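Local coordinates for protein probable aminotransferase (PDB 5YKR) that is a probable aminotransferase of class III, of the pyridoxal-phosphate-dependent aminotransferase clan, with its cofactor carried on a modified lysine, at residues Val379-Gly383 with Ala384-Tyr388; Leu415-Asn419 with Arg420-Leu424; Ala368-Glu372 with Leu373-Trp377; Ala360-Glu363 with Ala364-Ala368. All coordinates share one frame; numbering follows the deposited sequence.

Contact 1 (Val379-Gly383 with Ala384-Tyr388); sequences VTRIG and ARVEY
Val379 and Val386 meet through their methyl groups, CG2 of Val379 lying 3.6 Å from CG1 of Val386, while the other branch of Val386, CG2, rests 3.8 Å from CG of Arg381. With CG anti to the backbone N (chi1 177°), the arginine lays its aliphatic stem across the valine at a slant; the chain then bends at chi3, and NH1 meets Gly383 O at 2.9 Å in the guanidinium plane. That group also has an outside partner, Glu363, which forms a salt bridge with NE.

Backbone pairing sets which residues face each other. Thr380 and Glu387 form a hydrogen-bonded antiparallel pair, with Thr380 N to Glu387 O and Glu387 N to Thr380 O both 2.9 Å. The two strands form a beta hairpin with a two-residue loop, Gly383-Ala384, a type II' turn from Ile382 to Arg385. Gly383 takes the first corner, where phi is positive (62°), a conformation that favours glycine.

Val379, Arg381 and Val386 share the face covered by helix 349-372, whose Val366 and Leu362 touch the two valines. On the other face, with Ile382, the extended Arg385 reaches Ser85 through NH1, and Glu387 OE2 accepts from Asn429 N beside strand 430-432.

Contact 2 (Leu415-Asn419 with Arg420-Leu424); sequences LYLLN and RGVLL
Arg420 lies flat over the ring of Tyr416, a cation-pi stack made where helix 407-418 ends and the chain turns into the short strand 422-423. The planes are within 1° of each other, and Arg420 CZ stands 3.5 Å from the ring centroid of Tyr416, so guanidinium and phenol overlap face on face. In Tyr416 CG is anti to the backbone N (chi1 -171°), which stands the ring out from the side of the helix, and the extended arginine chain crosses it at a slant. The bond from Arg420 NH1 to Tyr416 O, 3.0 Å, helps fix the rotation of the guanidinium; it lies in the carbonyl plane and on a lone pair. NH1 also forms a salt bridge with Glu19, which takes a hydrogen bond from Asn419 ND2 as well. The Glu19 carboxylate probably helps balance the arginine charge, with Arg22 also close to NH2, while Tyr416 OH is hydrogen-bonded to Glu455.

Where the turn leads into the strand, Leu417 CD2 presses against Leu424 CD1 at 3.4 Å, closer than usual carbon contact, and lies 4.0 Å from Val422 CG1. Branched aliphatic side chains suit this buried side, where Phe80 touches Val422 and Leu424.

The backbone closes the helix with two bonds, Val422 N to Leu417 O and Gly421 N to Leu418 O, each 3.0 Å. Leu417 O also accepts from Arg420 N, so two amides grip it from opposite faces of its plane. Together with the positive phi of Gly421 (90°), at which glycine is at ease, the two closing bonds make a Schellman motif with Gly421 as its C-prime residue.

Contact 3 (Ala368-Glu372 with Leu373-Trp377); sequences ATLEE and LRLPW
Leu370 reaches from the last turn of its helix to the chain that leaves it, touching Trp377 and Leu375. CB leaves the backbone pointing away from these partners, and chi1 of -60°, with CG anti to the carbonyl carbon, carries the fork round to them. From CG the two methyls divide the work. CD1 sits 3.9 Å from Trp377 CB, whereas CD2 reaches the indole obliquely, 3.6 Å from CE3, and also lies 3.9 Å from Leu375 CD1. Leu375 CD1 in turn stands over one face of the same indole, so a leucine fork and a leucine methyl wedge against the tryptophan. Leu370 crosses both partners at about a right angle, an aliphatic fork suited to this buried spot.

The backbone ends the helix here as a Schellman motif. Leu373 N still donates to Thr369 O in the ordinary helical way, but Arg374 takes a positive phi of 60°, Leu375 N turns back to Leu370 O at 3.0 Å, and Arg374 N binds Glu371 O from above the carbonyl plane. A water donates to both Leu370 O and Leu375 O, so Leu370 O is gripped by an amide and a water together. Pro376 centres an inverse gamma turn, after which Trp377 points toward the helix end.

Helix 439-456 packs alongside: its Leu453 touches Leu373 and Trp377, and Arg450 forms a salt bridge with Glu372. The indole NE1 donates to Phe5 O near the N-terminus, and strand 378-382 begins directly after the tryptophan.

Contact 4 (Ala360-Glu363 with Ala364-Ala368); sequences AQLE and AGVRA
Glu363 and Arg367 both place CG anti to the backbone N (chi1 176° and -168°), which sends the two side chains the same way from neighbouring turns of one helix. The glutamate stays extended, while the arginine bends at chi3 and brings its guanidinium back beside the carboxylate. They meet in a salt bridge: Arg367 NH2 donates to Glu363 OE2 at 2.8 Å, with a weak second bond from NH1 to the same oxygen at 3.4 Å. OE2 lies close to the guanidinium plane, at its edge, and is approached on its anti side; both nitrogens go to OE2 alone, and the planes are 73° apart, so the bridge is not the flat two-oxygen kind.

This i to i+4 spacing suits a long flexible acid and base on a helix. The same spacing puts Leu362 and Val366 side by side on a buried flank, CD2 of Leu362 lying 4.0 Å from CG2 of Val366. Ala364 CB lies 3.4 Å from Ala360 O. Routine helical bonds run along the backbone, such as Val366 N to Leu362 O at 3.0 Å.

Both charged ends also reach the hairpin next door: Glu363 has its other oxygen engaged there, and Arg367 NH2 also donates to Val379 O. Leu362 also touches Val442 and His445 of helix 439-456, and Val366 touches Tyr388 of strand 385-389.

Contacts 4, 3 and 1 follow one another along the chain: helix 349-372 runs through contact 4, ends in contact 3, with Ala368 shared between them, and the hairpin of contact 1 then folds back along the same helix. Contact 1 lies nearest to contact 4, with centres about 9 Å apart, and charged and apolar side chains both join the two. Contact 3 joins the hairpin at its open end, where Tyr388 CD1 meets Trp377 CE3 at 4.1 Å. Contact 2 stands apart, its centre about 18 Å from that of contact 4 and without touching any of the others, yet helix 439-456 borders contacts 2, 3 and 4.

Contact 1 (Val379-Gly383 with Ala384-Tyr388)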
loop_
_atom_site.group_PDB
_atom_site.type_symbol
_atom_site.label_atom_id
_atom_site.label_comp_id
_atom_site.label_asym_id
_atom_site.label_seq_id
_atom_site.Cartn_x
_atom_site.Cartn_y
_atom_site.Cartn_z
ATOM N N VAL A 379 1.528 27.621 19.723
ATOM C CA VAL A 379 2.246 26.981 18.640
ATOM C C VAL A 379 3.385 26.145 19.169
ATOM O O VAL A 379 4.053 26.510 20.137
ATOM C CB VAL A 379 2.716 28.027 17.576
ATOM C CG1 VAL A 379 3.783 29.023 18.096
ATOM C CG2 VAL A 379 3.252 27.362 16.322
ATOM N N THR A 380 3.606 25.009 18.469
ATOM C CA THR A 380 4.635 24.024 18.803
ATOM C C THR A 380 5.462 23.674 17.566
ATOM O O THR A 380 4.941 23.667 16.471
ATOM C CB THR A 380 3.976 22.750 19.364
ATOM O OG1 THR A 380 3.225 23.112 20.536
ATOM C CG2 THR A 380 4.977 21.686 19.744
ATOM N N ARG A 381 6.751 23.372 17.756
ATOM C CA ARG A 381 7.636 22.951 16.655
ATOM C C ARG A 381 8.370 21.669 17.053
ATOM O O ARG A 381 8.844 21.509 18.190
ATOM C CB ARG A 381 8.640 24.057 16.313
ATOM C CG ARG A 381 9.633 23.647 15.218
ATOM C CD ARG A 381 10.479 24.795 14.741
ATOM N NE ARG A 381 11.465 25.183 15.744
ATOM C CZ ARG A 381 12.673 24.659 15.863
ATOM N NH1 ARG A 381 13.090 23.672 15.042
ATOM N NH2 ARG A 381 13.495 25.134 16.802
ATOM N N ILE A 382 8.440 20.734 16.103
ATOM C CA ILE A 382 9.315 19.573 16.189
ATOM C C ILE A 382 10.176 19.581 14.936
ATOM O O ILE A 382 9.745 19.183 13.845
ATOM C CB ILE A 382 8.578 18.229 16.381
ATOM C CG1 ILE A 382 7.356 18.086 15.535
ATOM C CG2 ILE A 382 8.254 18.087 17.829
ATOM C CD1 ILE A 382 6.943 16.628 15.447
ATOM N N GLY A 383 11.388 20.121 15.092
ATOM C CA GLY A 383 12.290 20.206 13.963
ATOM C C GLY A 383 11.749 21.068 12.835
ATOM O O GLY A 383 11.555 22.264 13.014
ATOM N N ALA A 384 11.503 20.449 11.686
ATOM C CA ALA A 384 11.014 21.110 10.491
ATOM C C ALA A 384 9.513 21.354 10.453
ATOM O O ALA A 384 9.015 21.975 9.493
ATOM C CB ALA A 384 11.413 20.314 9.271
ATOM N N ARG A 385 8.763 20.850 11.456
ATOM C CA ARG A 385 7.310 20.827 11.397
ATOM C C ARG A 385 6.737 21.709 12.514
ATOM O O ARG A 385 7.138 21.555 13.665
ATOM C CB ARG A 385 6.845 19.354 11.561
ATOM C CG ARG A 385 5.385 19.079 11.330
ATOM C CD ARG A 385 5.068 17.628 11.653
ATOM N NE ARG A 385 3.696 17.352 11.243
ATOM C CZ ARG A 385 3.328 16.942 10.001
ATOM N NH1 ARG A 385 4.227 16.695 9.059
ATOM N NH2 ARG A 385 2.054 16.872 9.705
ATOM N N VAL A 386 5.835 22.639 12.149
ATOM C CA VAL A 386 5.301 23.639 13.092
ATOM C C VAL A 386 3.766 23.589 13.062
ATOM O O VAL A 386 3.177 23.608 11.973
ATOM C CB VAL A 386 5.740 25.061 12.648
ATOM C CG1 VAL A 386 5.182 26.162 13.549
ATOM C CG2 VAL A 386 7.276 25.139 12.613
ATOM N N GLU A 387 3.124 23.541 14.243
ATOM C CA GLU A 387 1.648 23.502 14.254
ATOM C C GLU A 387 1.112 24.267 15.441
ATOM O O GLU A 387 1.622 24.127 16.548
ATOM C CB GLU A 387 1.176 22.040 14.292
ATOM C CG GLU A 387 -0.337 21.850 14.279
ATOM C CD GLU A 387 -0.793 20.524 13.686
ATOM O OE1 GLU A 387 0.077 19.619 13.515
ATOM O OE2 GLU A 387 -2.034 20.369 13.446
ATOM N N TYR A 388 0.013 24.978 15.192
ATOM C CA TYR A 388 -0.706 25.643 16.262
ATOM C C TYR A 388 -2.052 24.923 16.582
ATOM O O TYR A 388 -2.562 24.093 15.791
ATOM C CB TYR A 388 -0.901 27.121 15.993
ATOM C CG TYR A 388 -1.439 27.466 14.639
ATOM C CD1 TYR A 388 -2.833 27.591 14.415
ATOM C CD2 TYR A 388 -0.585 27.708 13.570
ATOM C CE1 TYR A 388 -3.319 27.890 13.161
ATOM C CE2 TYR A 388 -1.082 28.050 12.320
ATOM C CZ TYR A 388 -2.440 28.176 12.142
ATOM O OH TYR A 388 -2.990 28.481 10.939
#

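Contact 2 (Leu415-Asn419 with Arg420-Leu424)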
loop_
_atom_site.group_PDB
_atom_site.type_symbol
_atom_site.label_atom_id
_atom_site.label_comp_id
_atom_site.label_asym_id
_atom_site.label_seq_id
_atom_site.Cartn_x
_atom_site.Cartn_y
_atom_site.Cartn_z
ATOM N N LEU A 415 -7.936 28.639 3.494
ATOM C CA LEU A 415 -8.357 29.194 2.208
ATOM C C LEU A 415 -7.837 30.610 1.988
ATOM O O LEU A 415 -7.471 30.960 0.861
ATOM C CB LEU A 415 -9.891 29.188 2.109
ATOM C CG LEU A 415 -10.485 29.595 0.759
ATOM C CD1 LEU A 415 -9.941 28.737 -0.376
ATOM C CD2 LEU A 415 -11.995 29.514 0.809
ATOM N N TYR A 416 -7.820 31.424 3.041
ATOM C CA TYR A 416 -7.269 32.790 2.939
ATOM C C TYR A 416 -5.829 32.719 2.438
ATOM O O TYR A 416 -5.439 33.462 1.516
ATOM C CB TYR A 416 -7.351 33.464 4.294
ATOM C CG TYR A 416 -7.012 34.929 4.278
ATOM C CD1 TYR A 416 -5.705 35.347 4.295
ATOM C CD2 TYR A 416 -8.023 35.898 4.220
ATOM C CE1 TYR A 416 -5.375 36.693 4.318
ATOM C CE2 TYR A 416 -7.708 37.240 4.216
ATOM C CZ TYR A 416 -6.361 37.620 4.246
ATOM O OH TYR A 416 -6.026 38.946 4.242
ATOM N N LEU A 417 -5.043 31.800 2.998
ATOM C CA LEU A 417 -3.658 31.634 2.572
ATOM C C LEU A 417 -3.562 31.097 1.145
ATOM O O LEU A 417 -2.770 31.582 0.328
ATOM C CB LEU A 417 -2.873 30.787 3.567
ATOM C CG LEU A 417 -2.132 31.626 4.582
ATOM C CD1 LEU A 417 -3.086 32.372 5.498
ATOM C CD2 LEU A 417 -1.210 30.829 5.428
ATOM N N LEU A 418 -4.377 30.099 0.831
ATOM C CA LEU A 418 -4.363 29.501 -0.531
ATOM C C LEU A 418 -4.619 30.549 -1.611
ATOM O O LEU A 418 -3.889 30.664 -2.606
ATOM C CB LEU A 418 -5.390 28.354 -0.596
ATOM C CG LEU A 418 -5.484 27.579 -1.910
ATOM C CD1 LEU A 418 -6.004 26.152 -1.641
ATOM C CD2 LEU A 418 -6.288 28.279 -3.006
ATOM N N ASN A 419 -5.664 31.354 -1.392
ATOM C CA ASN A 419 -6.014 32.400 -2.372
ATOM C C ASN A 419 -4.958 33.493 -2.530
ATOM O O ASN A 419 -5.041 34.281 -3.474
ATOM C CB ASN A 419 -7.353 33.059 -1.982
ATOM C CG ASN A 419 -8.587 32.209 -2.310
ATOM O OD1 ASN A 419 -8.585 31.361 -3.203
ATOM N ND2 ASN A 419 -9.678 32.476 -1.552
ATOM N N ARG A 420 -3.982 33.530 -1.633
ATOM C CA ARG A 420 -2.886 34.499 -1.685
ATOM C C ARG A 420 -1.526 33.812 -1.832
ATOM O O ARG A 420 -0.486 34.392 -1.566
ATOM C CB ARG A 420 -2.963 35.425 -0.455
ATOM C CG ARG A 420 -4.193 36.329 -0.494
ATOM C CD ARG A 420 -4.496 36.924 0.877
ATOM N NE ARG A 420 -5.752 37.665 0.850
ATOM C CZ ARG A 420 -6.963 37.138 0.834
ATOM N NH1 ARG A 420 -7.128 35.809 0.809
ATOM N NH2 ARG A 420 -8.043 37.916 0.766
ATOM N N GLY A 421 -1.548 32.558 -2.336
ATOM C CA GLY A 421 -0.327 31.906 -2.804
ATOM C C GLY A 421 0.474 31.082 -1.790
ATOM O O GLY A 421 1.686 30.855 -1.997
ATOM N N VAL A 422 -0.170 30.591 -0.729
ATOM C CA VAL A 422 0.499 29.726 0.245
ATOM C C VAL A 422 -0.383 28.476 0.465
ATOM O O VAL A 422 -1.564 28.594 0.856
ATOM C CB VAL A 422 0.749 30.421 1.569
ATOM C CG1 VAL A 422 1.247 29.426 2.601
ATOM C CG2 VAL A 422 1.729 31.589 1.394
ATOM N N LEU A 423 0.175 27.299 0.220
ATOM C CA LEU A 423 -0.520 26.053 0.511
ATOM C C LEU A 423 -0.117 25.462 1.863
ATOM O O LEU A 423 1.054 25.260 2.146
ATOM C CB LEU A 423 -0.183 24.998 -0.579
ATOM C CG LEU A 423 -0.605 25.351 -1.988
ATOM C CD1 LEU A 423 -0.095 24.347 -3.007
ATOM C CD2 LEU A 423 -2.103 25.479 -2.071
ATOM N N LEU A 424 -1.121 25.118 2.625
ATOM C CA LEU A 424 -1.003 24.412 3.884
ATOM C C LEU A 424 -1.837 23.145 3.771
ATOM O O LEU A 424 -2.939 23.161 3.185
ATOM C CB LEU A 424 -1.547 25.251 5.036
ATOM C CG LEU A 424 -0.752 26.528 5.207
ATOM C CD1 LEU A 424 -1.571 27.486 6.053
ATOM C CD2 LEU A 424 0.584 26.253 5.822
#

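Contact 3 (Ala368-Glu372 with Leu373-Trp377)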
loop_
_atom_site.group_PDB
_atom_site.type_symbol
_atom_site.label_atom_id
_atom_site.label_comp_id
_atom_site.label_asym_id
_atom_site.label_seq_id
_atom_site.Cartn_x
_atom_site.Cartn_y
_atom_site.Cartn_z
ATOM N N ALA A 368 4.551 35.257 17.774
ATOM C CA ALA A 368 4.440 36.703 17.941
ATOM C C ALA A 368 3.045 37.190 17.592
ATOM O O ALA A 368 2.485 38.024 18.279
ATOM C CB ALA A 368 5.493 37.397 17.119
ATOM N N THR A 369 2.460 36.649 16.544
ATOM C CA THR A 369 1.076 37.008 16.139
ATOM C C THR A 369 0.049 36.587 17.199
ATOM O O THR A 369 -0.809 37.364 17.549
ATOM C CB THR A 369 0.758 36.375 14.772
ATOM O OG1 THR A 369 1.496 37.078 13.766
ATOM C CG2 THR A 369 -0.702 36.394 14.450
ATOM N N LEU A 370 0.154 35.361 17.701
ATOM C CA LEU A 370 -0.756 34.869 18.729
ATOM C C LEU A 370 -0.672 35.728 20.004
ATOM O O LEU A 370 -1.695 36.065 20.582
ATOM C CB LEU A 370 -0.502 33.395 19.054
ATOM C CG LEU A 370 -0.655 32.413 17.882
ATOM C CD1 LEU A 370 -0.425 30.987 18.362
ATOM C CD2 LEU A 370 -1.916 32.571 17.079
ATOM N N GLU A 371 0.553 36.103 20.380
ATOM C CA GLU A 371 0.769 36.932 21.560
ATOM C C GLU A 371 0.212 38.348 21.354
ATOM O O GLU A 371 -0.503 38.887 22.211
ATOM C CB GLU A 371 2.238 36.952 21.933
ATOM C CG GLU A 371 2.724 35.632 22.533
ATOM C CD GLU A 371 4.240 35.578 22.769
ATOM O OE1 GLU A 371 4.940 36.546 22.369
ATOM O OE2 GLU A 371 4.730 34.569 23.330
ATOM N N GLU A 372 0.478 38.935 20.204
ATOM C CA GLU A 372 0.054 40.295 19.921
ATOM C C GLU A 372 -1.455 40.418 19.914
ATOM O O GLU A 372 -2.010 41.358 20.473
ATOM C CB GLU A 372 0.590 40.719 18.568
ATOM C CG GLU A 372 0.132 42.072 18.098
ATOM C CD GLU A 372 0.693 42.446 16.749
ATOM O OE1 GLU A 372 1.905 42.225 16.522
ATOM O OE2 GLU A 372 -0.080 42.989 15.926
ATOM N N LEU A 373 -2.127 39.432 19.299
ATOM C CA LEU A 373 -3.576 39.438 19.187
ATOM C C LEU A 373 -4.281 38.853 20.413
ATOM O O LEU A 373 -5.516 38.784 20.429
ATOM C CB LEU A 373 -3.994 38.710 17.919
ATOM C CG LEU A 373 -3.467 39.296 16.599
ATOM C CD1 LEU A 373 -3.936 38.443 15.430
ATOM C CD2 LEU A 373 -3.887 40.752 16.399
ATOM N N ARG A 374 -3.517 38.410 21.404
ATOM C CA ARG A 374 -4.039 37.881 22.683
ATOM C C ARG A 374 -4.929 36.675 22.461
ATOM O O ARG A 374 -5.897 36.427 23.190
ATOM C CB ARG A 374 -4.722 38.996 23.503
ATOM C CG ARG A 374 -3.805 40.179 23.786
ATOM C CD ARG A 374 -4.459 41.132 24.792
ATOM N NE ARG A 374 -3.560 42.256 25.058
ATOM C CZ ARG A 374 -3.879 43.399 25.634
ATOM N NH1 ARG A 374 -5.112 43.617 26.097
ATOM N NH2 ARG A 374 -2.947 44.329 25.764
ATOM N N LEU A 375 -4.604 35.881 21.449
ATOM C CA LEU A 375 -5.428 34.713 21.150
ATOM C C LEU A 375 -5.131 33.608 22.152
ATOM O O LEU A 375 -3.967 33.365 22.470
ATOM C CB LEU A 375 -5.196 34.239 19.723
ATOM C CG LEU A 375 -5.795 35.081 18.640
ATOM C CD1 LEU A 375 -5.139 34.741 17.307
ATOM C CD2 LEU A 375 -7.297 34.891 18.572
ATOM N N PRO A 376 -6.155 32.838 22.565
ATOM C CA PRO A 376 -5.964 31.729 23.492
ATOM C C PRO A 376 -5.519 30.477 22.743
ATOM O O PRO A 376 -6.135 29.413 22.833
ATOM C CB PRO A 376 -7.380 31.559 24.087
ATOM C CG PRO A 376 -8.303 31.931 22.965
ATOM C CD PRO A 376 -7.594 33.044 22.254
ATOM N N TRP A 377 -4.436 30.628 21.988
ATOM C CA TRP A 377 -3.897 29.582 21.118
ATOM C C TRP A 377 -2.400 29.437 21.443
ATOM O O TRP A 377 -1.801 30.294 22.103
ATOM C CB TRP A 377 -3.985 29.996 19.648
ATOM C CG TRP A 377 -5.345 30.261 19.039
ATOM C CD1 TRP A 377 -6.547 30.348 19.679
ATOM C CD2 TRP A 377 -5.620 30.513 17.664
ATOM N NE1 TRP A 377 -7.542 30.602 18.783
ATOM C CE2 TRP A 377 -6.996 30.719 17.535
ATOM C CE3 TRP A 377 -4.831 30.533 16.505
ATOM C CZ2 TRP A 377 -7.598 30.951 16.310
ATOM C CZ3 TRP A 377 -5.430 30.759 15.306
ATOM C CH2 TRP A 377 -6.807 30.982 15.214
HETATM O O HOH W 1 -1.729 34.744 23.296
#

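Contact 4 (Ala360-Glu363 with Ala364-Ala368)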
loop_
_atom_site.group_PDB
_atom_site.type_symbol
_atom_site.label_atom_id
_atom_site.label_comp_id
_atom_site.label_asym_id
_atom_site.label_seq_id
_atom_site.Cartn_x
_atom_site.Cartn_y
_atom_site.Cartn_z
ATOM N N ALA A 360 12.042 27.385 12.613
ATOM C CA ALA A 360 12.122 28.227 13.803
ATOM C C ALA A 360 11.666 29.622 13.524
ATOM O O ALA A 360 10.976 30.214 14.343
ATOM C CB ALA A 360 13.527 28.230 14.339
ATOM N N GLN A 361 12.014 30.151 12.347
ATOM C CA GLN A 361 11.572 31.483 11.938
ATOM C C GLN A 361 10.029 31.503 11.842
ATOM O O GLN A 361 9.369 32.420 12.283
ATOM C CB GLN A 361 12.232 31.871 10.601
ATOM C CG GLN A 361 11.814 33.227 9.975
ATOM C CD GLN A 361 12.197 33.369 8.485
ATOM O OE1 GLN A 361 12.993 32.574 7.970
ATOM N NE2 GLN A 361 11.628 34.380 7.796
ATOM N N LEU A 362 9.461 30.462 11.233
ATOM C CA LEU A 362 8.021 30.384 11.025
ATOM C C LEU A 362 7.301 30.298 12.386
ATOM O O LEU A 362 6.316 31.021 12.623
ATOM C CB LEU A 362 7.696 29.182 10.098
ATOM C CG LEU A 362 6.248 29.115 9.594
ATOM C CD1 LEU A 362 6.212 28.431 8.216
ATOM C CD2 LEU A 362 5.347 28.411 10.589
ATOM N N GLU A 363 7.821 29.442 13.268
ATOM C CA GLU A 363 7.294 29.276 14.620
ATOM C C GLU A 363 7.315 30.612 15.386
ATOM O O GLU A 363 6.322 31.011 15.972
ATOM C CB GLU A 363 8.136 28.252 15.379
ATOM C CG GLU A 363 7.738 28.078 16.848
ATOM C CD GLU A 363 8.802 27.353 17.664
ATOM O OE1 GLU A 363 9.945 27.144 17.173
ATOM O OE2 GLU A 363 8.468 26.963 18.796
ATOM N N ALA A 364 8.445 31.288 15.362
ATOM C CA ALA A 364 8.590 32.568 16.081
ATOM C C ALA A 364 7.580 33.596 15.571
ATOM O O ALA A 364 6.988 34.339 16.374
ATOM C CB ALA A 364 10.017 33.064 15.957
ATOM N N GLY A 365 7.376 33.647 14.255
ATOM C CA GLY A 365 6.392 34.550 13.672
ATOM C C GLY A 365 4.951 34.243 14.114
ATOM O O GLY A 365 4.216 35.132 14.502
ATOM N N VAL A 366 4.571 32.969 14.047
ATOM C CA VAL A 366 3.249 32.578 14.523
ATOM C C VAL A 366 3.087 32.991 15.993
ATOM O O VAL A 366 2.077 33.571 16.403
ATOM C CB VAL A 366 2.992 31.087 14.308
ATOM C CG1 VAL A 366 1.673 30.659 14.938
ATOM C CG2 VAL A 366 2.919 30.758 12.821
ATOM N N ARG A 367 4.075 32.662 16.797
ATOM C CA ARG A 367 3.967 32.935 18.233
ATOM C C ARG A 367 3.801 34.430 18.500
ATOM O O ARG A 367 2.969 34.818 19.322
ATOM C CB ARG A 367 5.149 32.366 19.031
ATOM C CG ARG A 367 4.854 32.409 20.526
ATOM C CD ARG A 367 5.869 31.642 21.341
ATOM N NE ARG A 367 5.779 30.191 21.124
ATOM C CZ ARG A 367 6.734 29.437 20.588
ATOM N NH1 ARG A 367 7.896 29.965 20.237
ATOM N NH2 ARG A 367 6.511 28.161 20.397
ATOM N N ALA A 368 4.551 35.257 17.774
ATOM C CA ALA A 368 4.440 36.703 17.941
ATOM C C ALA A 368 3.045 37.190 17.592
ATOM O O ALA A 368 2.485 38.024 18.279
ATOM C CB ALA A 368 5.493 37.397 17.119
#